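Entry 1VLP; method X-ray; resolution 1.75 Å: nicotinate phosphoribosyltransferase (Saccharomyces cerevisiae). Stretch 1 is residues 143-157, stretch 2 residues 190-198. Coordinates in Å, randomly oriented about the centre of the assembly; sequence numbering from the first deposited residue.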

ATOM      1  N   TYR A 143      -5.599  10.160  -1.715  1.00  3.69           N
ATOM      2  CA  TYR A 143      -5.904   9.880  -3.159  1.00  4.95           C
ATOM      3  C   TYR A 143      -5.236   8.676  -3.771  1.00  3.88           C
ATOM      4  O   TYR A 143      -5.835   8.053  -4.653  1.00  5.58           O
ATOM      5  CB  TYR A 143      -5.550  11.083  -4.010  1.00  4.26           C
ATOM      6  CG  TYR A 143      -6.502  12.224  -3.879  1.00  2.00           C
ATOM      7  CD1 TYR A 143      -7.742  12.191  -4.505  1.00  4.55           C
ATOM      8  CD2 TYR A 143      -6.163  13.376  -3.141  1.00  5.17           C
ATOM      9  CE1 TYR A 143      -8.597  13.268  -4.439  1.00  9.73           C
ATOM     10  CE2 TYR A 143      -7.024  14.441  -3.055  1.00  7.69           C
ATOM     11  CZ  TYR A 143      -8.242  14.385  -3.701  1.00  5.85           C
ATOM     12  OH  TYR A 143      -9.110  15.454  -3.623  1.00  5.13           O
ATOM     13  N   GLU A 144      -4.007   8.361  -3.340  1.00  4.99           N
ATOM     14  CA  GLU A 144      -3.208   7.303  -3.999  1.00  6.57           C
ATOM     15  C   GLU A 144      -4.052   6.039  -4.340  1.00  4.02           C
ATOM     16  O   GLU A 144      -4.172   5.634  -5.518  1.00  4.13           O
ATOM     17  CB  GLU A 144      -2.011   6.920  -3.129  1.00  8.04           C
ATOM     18  CG  GLU A 144      -1.102   5.868  -3.750  1.00 10.51           C
ATOM     19  CD  GLU A 144      -0.229   5.101  -2.741  1.00 10.36           C
ATOM     20  OE1 GLU A 144      -0.273   5.339  -1.495  1.00 14.40           O
ATOM     21  OE2 GLU A 144       0.552   4.257  -3.219  1.00 12.04           O
ATOM     22  N   ILE A 145      -4.655   5.426  -3.338  1.00  3.85           N
ATOM     23  CA  ILE A 145      -5.294   4.124  -3.531  1.00  4.85           C
ATOM     24  C   ILE A 145      -6.511   4.188  -4.413  1.00  5.83           C
ATOM     25  O   ILE A 145      -6.554   3.461  -5.411  1.00  3.60           O
ATOM     26  CB  ILE A 145      -5.675   3.480  -2.190  1.00  6.27           C
ATOM     27  CG1 ILE A 145      -4.453   3.517  -1.304  1.00  8.76           C
ATOM     28  CG2 ILE A 145      -6.203   2.032  -2.350  1.00  7.36           C
ATOM     29  CD1 ILE A 145      -3.424   2.814  -1.678  1.00 20.61           C
ATOM     30  N   PRO A 146      -7.510   5.023  -4.063  1.00  3.87           N
ATOM     31  CA  PRO A 146      -8.688   5.070  -4.945  1.00  5.11           C
ATOM     32  C   PRO A 146      -8.333   5.480  -6.369  1.00  3.97           C
ATOM     33  O   PRO A 146      -8.921   4.981  -7.311  1.00  2.14           O
ATOM     34  CB  PRO A 146      -9.647   6.046  -4.246  1.00  4.92           C
ATOM     35  CG  PRO A 146      -8.795   6.785  -3.240  1.00  8.51           C
ATOM     36  CD  PRO A 146      -7.664   5.898  -2.880  1.00  8.91           C
ATOM     37  N   LEU A 147      -7.387   6.397  -6.572  1.00  2.81           N
ATOM     38  CA  LEU A 147      -7.047   6.763  -7.952  1.00  2.59           C
ATOM     39  C   LEU A 147      -6.482   5.563  -8.709  1.00  2.40           C
ATOM     40  O   LEU A 147      -6.852   5.310  -9.847  1.00  2.05           O
ATOM     41  CB  LEU A 147      -6.051   7.912  -7.979  1.00  4.12           C
ATOM     42  CG  LEU A 147      -6.611   9.245  -7.528  1.00  3.99           C
ATOM     43  CD1 LEU A 147      -5.577  10.328  -7.734  1.00  3.59           C
ATOM     44  CD2 LEU A 147      -7.922   9.628  -8.214  1.00  7.29           C
ATOM     45  N   LEU A 148      -5.497   4.869  -8.120  1.00  3.85           N
ATOM     46  CA  LEU A 148      -4.970   3.633  -8.721  1.00  2.39           C
ATOM     47  C   LEU A 148      -6.041   2.601  -9.011  1.00  5.55           C
ATOM     48  O   LEU A 148      -6.069   2.052 -10.127  1.00  3.79           O
ATOM     49  CB  LEU A 148      -3.871   3.059  -7.869  1.00  4.19           C
ATOM     50  CG  LEU A 148      -2.573   3.855  -7.853  1.00  5.00           C
ATOM     51  CD1 LEU A 148      -1.666   3.261  -6.746  1.00  5.79           C
ATOM     52  CD2 LEU A 148      -1.922   3.872  -9.238  1.00  4.76           C
ATOM     53  N   SER A 149      -6.908   2.368  -8.018  1.00  2.70           N
ATOM     54  CA  SER A 149      -8.045   1.394  -8.140  1.00  3.39           C
ATOM     55  C   SER A 149      -8.958   1.792  -9.289  1.00  2.00           C
ATOM     56  O   SER A 149      -9.377   0.950 -10.110  1.00  2.00           O
ATOM     57  CB  SER A 149      -8.861   1.288  -6.851  1.00  5.02           C
ATOM     58  OG  SER A 149      -8.064   0.811  -5.758  1.00 14.13           O
ATOM     59  N   LEU A 150      -9.196   3.098  -9.428  1.00  3.86           N
ATOM     60  CA  LEU A 150     -10.021   3.575 -10.529  1.00  2.29           C
ATOM     61  C   LEU A 150      -9.381   3.451 -11.922  1.00  3.94           C
ATOM     62  O   LEU A 150     -10.063   3.076 -12.913  1.00  2.00           O
ATOM     63  CB  LEU A 150     -10.442   5.023 -10.297  1.00  4.53           C
ATOM     64  CG  LEU A 150     -11.625   5.214  -9.313  1.00  3.19           C
ATOM     65  CD1 LEU A 150     -11.711   6.723  -8.929  1.00  2.81           C
ATOM     66  CD2 LEU A 150     -12.950   4.646  -9.815  1.00  6.03           C
ATOM     67  N   ILE A 151      -8.102   3.805 -12.006  1.00  2.00           N
ATOM     68  CA  ILE A 151      -7.363   3.773 -13.273  1.00  2.00           C
ATOM     69  C   ILE A 151      -7.294   2.321 -13.764  1.00  2.00           C
ATOM     70  O   ILE A 151      -7.574   2.037 -14.956  1.00  2.33           O
ATOM     71  CB  ILE A 151      -5.965   4.409 -13.119  1.00  2.42           C
ATOM     72  CG1 ILE A 151      -6.085   5.911 -12.818  1.00  2.65           C
ATOM     73  CG2 ILE A 151      -5.135   4.250 -14.356  1.00  2.31           C
ATOM     74  CD1 ILE A 151      -4.864   6.495 -12.237  1.00  7.14           C
ATOM     75  N   SER A 152      -6.952   1.389 -12.871  1.00  2.94           N
ATOM     76  CA  SER A 152      -6.946  -0.044 -13.232  1.00  2.63           C
ATOM     77  C   SER A 152      -8.332  -0.479 -13.710  1.00  3.31           C
ATOM     78  O   SER A 152      -8.463  -1.094 -14.774  1.00  3.44           O
ATOM     79  CB  SER A 152      -6.512  -0.878 -12.033  1.00  3.27           C
ATOM     80  OG  SER A 152      -6.301  -2.220 -12.332  1.00  6.13           O
ATOM     81  N   GLU A 153      -9.360  -0.157 -12.923  1.00  4.42           N
ATOM     82  CA  GLU A 153     -10.724  -0.529 -13.320  1.00  4.47           C
ATOM     83  C   GLU A 153     -11.121   0.027 -14.703  1.00  3.83           C
ATOM     84  O   GLU A 153     -11.652  -0.694 -15.514  1.00  6.39           O
ATOM     85  CB  GLU A 153     -11.717  -0.166 -12.219  1.00  5.09           C
ATOM     86  CG  GLU A 153     -13.137  -0.533 -12.600  1.00  4.86           C
ATOM     87  CD  GLU A 153     -14.028  -0.967 -11.443  1.00  8.01           C
ATOM     88  OE1 GLU A 153     -13.582  -1.103 -10.281  1.00  5.51           O
ATOM     89  OE2 GLU A 153     -15.217  -1.187 -11.729  1.00  7.68           O
ATOM     90  N   ALA A 154     -10.806   1.295 -14.964  1.00  2.07           N
ATOM     91  CA  ALA A 154     -11.028   1.975 -16.263  1.00  2.00           C
ATOM     92  C   ALA A 154     -10.369   1.202 -17.416  1.00  2.00           C
ATOM     93  O   ALA A 154     -10.995   0.923 -18.428  1.00  4.42           O
ATOM     94  CB  ALA A 154     -10.512   3.398 -16.214  1.00  2.00           C
ATOM     95  N   TYR A 155      -9.103   0.840 -17.207  1.00  2.20           N
ATOM     96  CA  TYR A 155      -8.306   0.186 -18.238  1.00  3.43           C
ATOM     97  C   TYR A 155      -8.988  -1.142 -18.625  1.00  2.00           C
ATOM     98  O   TYR A 155      -9.182  -1.431 -19.821  1.00  2.58           O
ATOM     99  CB  TYR A 155      -6.834  -0.035 -17.771  1.00  3.37           C
ATOM    100  CG  TYR A 155      -5.995  -0.623 -18.859  1.00  2.00           C
ATOM    101  CD1 TYR A 155      -5.439   0.211 -19.884  1.00  2.39           C
ATOM    102  CD2 TYR A 155      -5.812  -1.995 -18.955  1.00  4.77           C
ATOM    103  CE1 TYR A 155      -4.710  -0.320 -20.938  1.00  5.23           C
ATOM    104  CE2 TYR A 155      -5.101  -2.544 -20.037  1.00  3.95           C
ATOM    105  CZ  TYR A 155      -4.556  -1.686 -21.024  1.00  4.40           C
ATOM    106  OH  TYR A 155      -3.841  -2.248 -22.094  1.00  6.33           O
ATOM    107  N   PHE A 156      -9.402  -1.941 -17.625  1.00  2.00           N
ATOM    108  CA  PHE A 156     -10.008  -3.253 -17.890  1.00  3.17           C
ATOM    109  C   PHE A 156     -11.476  -3.236 -18.253  1.00  4.75           C
ATOM    110  O   PHE A 156     -11.994  -4.225 -18.688  1.00  3.58           O
ATOM    111  CB  PHE A 156      -9.677  -4.236 -16.782  1.00  2.41           C
ATOM    112  CG  PHE A 156      -8.221  -4.581 -16.784  1.00  3.32           C
ATOM    113  CD1 PHE A 156      -7.698  -5.388 -17.808  1.00  3.46           C
ATOM    114  CD2 PHE A 156      -7.350  -4.027 -15.864  1.00  2.56           C
ATOM    115  CE1 PHE A 156      -6.326  -5.689 -17.866  1.00  4.17           C
ATOM    116  CE2 PHE A 156      -5.999  -4.336 -15.906  1.00  3.83           C
ATOM    117  CZ  PHE A 156      -5.497  -5.157 -16.903  1.00  3.17           C
ATOM    118  N   LYS A 157     -12.099  -2.093 -18.052  1.00  2.74           N
ATOM    119  CA  LYS A 157     -13.483  -1.859 -18.475  1.00  4.49           C
ATOM    120  C   LYS A 157     -13.590  -1.389 -19.918  1.00  5.31           C
ATOM    121  O   LYS A 157     -14.514  -1.789 -20.647  1.00  4.79           O
ATOM    122  CB  LYS A 157     -14.104  -0.810 -17.522  1.00  7.09           C
ATOM    123  CG  LYS A 157     -15.596  -0.746 -17.467  1.00 15.09           C
ATOM    124  CD  LYS A 157     -16.048   0.321 -16.392  1.00 13.80           C
ATOM    125  CE  LYS A 157     -17.562   0.344 -16.234  1.00 22.95           C
ATOM    126  NZ  LYS A 157     -18.096  -0.933 -15.649  1.00 18.82           N
ATOM    127  N   GLY A 190      -4.380  -6.359  -2.055  1.00  5.09           N
ATOM    128  CA  GLY A 190      -4.451  -6.064  -3.482  1.00  6.76           C
ATOM    129  C   GLY A 190      -5.347  -4.906  -3.929  1.00  4.22           C
ATOM    130  O   GLY A 190      -5.650  -4.795  -5.106  1.00  6.23           O
ATOM    131  N   THR A 191      -5.730  -3.998  -3.018  1.00  3.29           N
ATOM    132  CA  THR A 191      -6.646  -2.919  -3.411  1.00  4.70           C
ATOM    133  C   THR A 191      -6.127  -2.101  -4.623  1.00  4.10           C
ATOM    134  O   THR A 191      -6.829  -1.928  -5.635  1.00  4.99           O
ATOM    135  CB  THR A 191      -6.967  -1.975  -2.240  1.00  4.13           C
ATOM    136  OG1 THR A 191      -7.560  -2.726  -1.197  1.00  4.65           O
ATOM    137  CG2 THR A 191      -7.878  -0.823  -2.690  1.00  8.86           C
ATOM    138  N   ARG A 192      -4.881  -1.644  -4.522  1.00  5.42           N
ATOM    139  CA  ARG A 192      -4.376  -0.652  -5.462  1.00  6.13           C
ATOM    140  C   ARG A 192      -4.313  -1.185  -6.889  1.00 10.05           C
ATOM    141  O   ARG A 192      -4.604  -0.452  -7.833  1.00 12.09           O
ATOM    142  CB  ARG A 192      -3.004  -0.196  -5.049  1.00  8.86           C
ATOM    143  CG  ARG A 192      -3.053   0.741  -3.909  1.00 13.49           C
ATOM    144  CD  ARG A 192      -1.639   1.074  -3.471  1.00 16.69           C
ATOM    145  NE  ARG A 192      -1.053  -0.061  -2.773  1.00 16.74           N
ATOM    146  CZ  ARG A 192       0.193  -0.080  -2.355  1.00 24.56           C
ATOM    147  NH1 ARG A 192       0.963   0.988  -2.574  1.00 23.41           N
ATOM    148  NH2 ARG A 192       0.668  -1.166  -1.748  1.00 23.92           N
ATOM    149  N   ARG A 193      -4.038  -2.470  -7.049  1.00  8.41           N
ATOM    150  CA  ARG A 193      -3.986  -2.973  -8.414  1.00  8.48           C
ATOM    151  C   ARG A 193      -5.076  -3.957  -8.783  1.00  8.15           C
ATOM    152  O   ARG A 193      -4.909  -4.756  -9.700  1.00  5.93           O
ATOM    153  CB  ARG A 193      -2.614  -3.471  -8.766  1.00 10.97           C
ATOM    154  CG  ARG A 193      -1.735  -2.334  -9.294  1.00 20.46           C
ATOM    155  CD  ARG A 193      -0.396  -2.868  -9.762  1.00 21.61           C
ATOM    156  NE  ARG A 193       0.632  -1.851  -9.656  1.00 27.89           N
ATOM    157  CZ  ARG A 193       1.915  -2.062  -9.911  1.00 20.60           C
ATOM    158  NH1 ARG A 193       2.334  -3.267 -10.281  1.00 34.34           N
ATOM    159  NH2 ARG A 193       2.776  -1.064  -9.787  1.00 26.93           N
ATOM    160  N   ARG A 194      -6.210  -3.893  -8.082  1.00  3.70           N
ATOM    161  CA  ARG A 194      -7.298  -4.742  -8.413  1.00  5.23           C
ATOM    162  C   ARG A 194      -7.772  -4.468  -9.856  1.00  6.19           C
ATOM    163  O   ARG A 194      -7.782  -3.311 -10.343  1.00  5.56           O
ATOM    164  CB  ARG A 194      -8.458  -4.564  -7.443  1.00  5.23           C
ATOM    165  CG  ARG A 194      -9.131  -3.241  -7.534  1.00  4.07           C
ATOM    166  CD  ARG A 194      -9.969  -2.999  -6.251  1.00  5.75           C
ATOM    167  NE  ARG A 194     -10.783  -1.807  -6.359  1.00  2.63           N
ATOM    168  CZ  ARG A 194     -11.398  -1.210  -5.337  1.00  5.36           C
ATOM    169  NH1 ARG A 194     -11.267  -1.670  -4.087  1.00  5.18           N
ATOM    170  NH2 ARG A 194     -12.101  -0.099  -5.562  1.00  5.03           N
ATOM    171  N   ARG A 195      -8.208  -5.535 -10.505  1.00  3.53           N
ATOM    172  CA  ARG A 195      -8.772  -5.406 -11.848  1.00  3.23           C
ATOM    173  C   ARG A 195     -10.097  -4.613 -11.829  1.00  3.49           C
ATOM    174  O   ARG A 195     -10.412  -3.820 -12.776  1.00  4.86           O
ATOM    175  CB  ARG A 195      -8.938  -6.771 -12.491  1.00  2.47           C
ATOM    176  CG  ARG A 195      -9.471  -6.607 -13.896  1.00  2.00           C
ATOM    177  CD  ARG A 195      -9.123  -7.801 -14.782  1.00  5.36           C
ATOM    178  NE  ARG A 195      -7.683  -7.910 -14.936  1.00  2.78           N
ATOM    179  CZ  ARG A 195      -7.053  -8.457 -15.969  1.00  2.00           C
ATOM    180  NH1 ARG A 195      -7.698  -8.864 -17.039  1.00  3.20           N
ATOM    181  NH2 ARG A 195      -5.735  -8.545 -15.948  1.00  2.00           N
ATOM    182  N   SER A 196     -10.816  -4.765 -10.704  1.00  3.37           N
ATOM    183  CA  SER A 196     -12.046  -4.060 -10.446  1.00  3.96           C
ATOM    184  C   SER A 196     -12.423  -4.271  -8.969  1.00  3.38           C
ATOM    185  O   SER A 196     -11.899  -5.168  -8.302  1.00  2.00           O
ATOM    186  CB  SER A 196     -13.176  -4.582 -11.321  1.00  5.62           C
ATOM    187  OG  SER A 196     -13.518  -5.920 -10.970  1.00  3.59           O
ATOM    188  N   LEU A 197     -13.322  -3.435  -8.486  1.00  3.13           N
ATOM    189  CA  LEU A 197     -13.923  -3.627  -7.134  1.00  4.14           C
ATOM    190  C   LEU A 197     -14.562  -5.007  -7.028  1.00  3.97           C
ATOM    191  O   LEU A 197     -14.308  -5.729  -6.083  1.00  4.75           O
ATOM    192  CB  LEU A 197     -14.927  -2.526  -6.880  1.00  7.35           C
ATOM    193  CG  LEU A 197     -15.662  -2.585  -5.534  1.00  7.06           C
ATOM    194  CD1 LEU A 197     -14.744  -2.466  -4.381  1.00  7.87           C
ATOM    195  CD2 LEU A 197     -16.664  -1.439  -5.541  1.00  7.39           C
ATOM    196  N   LYS A 198     -15.272  -5.411  -8.084  1.00  4.47           N
ATOM    197  CA  LYS A 198     -15.922  -6.702  -8.115  1.00  4.12           C
ATOM    198  C   LYS A 198     -14.892  -7.818  -8.014  1.00  3.81           C
ATOM    199  O   LYS A 198     -15.167  -8.813  -7.351  1.00  5.34           O
ATOM    200  CB  LYS A 198     -16.748  -6.843  -9.373  1.00  5.49           C
ATOM    201  CG  LYS A 198     -17.341  -8.181  -9.567  1.00  4.95           C
ATOM    202  CD  LYS A 198     -18.245  -8.229 -10.772  1.00 10.88           C
ATOM    203  CE  LYS A 198     -18.595  -9.652 -11.139  1.00 15.16           C
ATOM    204  NZ  LYS A 198     -19.778  -9.743 -12.076  1.00 18.14           N
TER
HETATM  205  O   HOH W   1     -11.686  -0.229  -8.690  1.00  2.00           O
HETATM  206  O   HOH W   2     -12.309  -3.377 -14.923  1.00  2.00           O
HETATM  207  O   HOH W   3     -16.343  -3.393 -10.125  1.00  2.00           O

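How does the beginning of stretch 1 engage the loop of stretch 2? Two neighbours, E144 and I145, both reach R192, although neither CA-to-CB bond points straight at the loop. The extended side chain of E144, with chi1 and chi2 both t, brings OE2 to 3.4 Å from NH1 of R192. This is a salt bridge with a weak hydrogen bond in it, and the carboxylate oxygen lies at the edge of the guanidinium, near its plane, where the N-H bonds point. I145 serves the apolar part of the contact: its CD1 packs 3.1 Å from CG of R192, and its CG2 lies 3.3 Å from CG2 of T191. Arginine suits this position because its methylene chain can lie against isoleucine while its charged end meets a glutamate. R192 gives up more surface to the helix than any other residue of the loop.

What happens one turn further along, where the helix meets the turn from T191 to R194? L148 points toward the loop and sets its CD1 3.9 Å from CD of R192, extending the apolar bed under that side chain. One residue on, the backbones come close, with the CA atoms of S149 and R192 5.0 Å apart, and the short side chain of S149 sets its OG among backbone carbonyls. OG of S149 sits 3.0 Å from O of T191 and 3.1 Å from O of I145 in its own helix; its single proton could go to either. The CB of S149 lies over one face of the R194 guanidinium, 3.7 Å from NE. Not every polar group is satisfied here: the contact buries O of R192, which has no partner in the model.

How is the chain held as it leaves the turn? S152 points toward stretch 2, and its OG donates a short hydrogen bond to O of R194, 2.7 Å away. E153 then takes over with its carboxylate. OE1 of E153 accepts a hydrogen bond from N of L197 at 3.0 Å, so an acidic side chain meets a free backbone N-H at the start of the helix that follows S196. The backbone adds a CA-H...O contact, CA of E153 to O of R195, at 3.4 Å. Three waters add bridges: water 1 links OE1 of E153 to NE of R194, water 2 joins O of E153 to O of R195, and water 3 connects OE2 of E153 with N of K198.

What closes the contact at the far end? F156 points toward the loop and offers a ring face to R195. The CB of R195 points away from the helix, but the side chain bends back so that its guanidinium lies flat on the ring, the centres 3.7 Å apart and the planes at 12°. CZ of R195 stands over the face in a cation-pi arrangement, while CD of R195 makes a CH-pi contact, 4.2 Å from the centroid of the F156 ring. In all, the two stretches bury 655 Å², counting both sides.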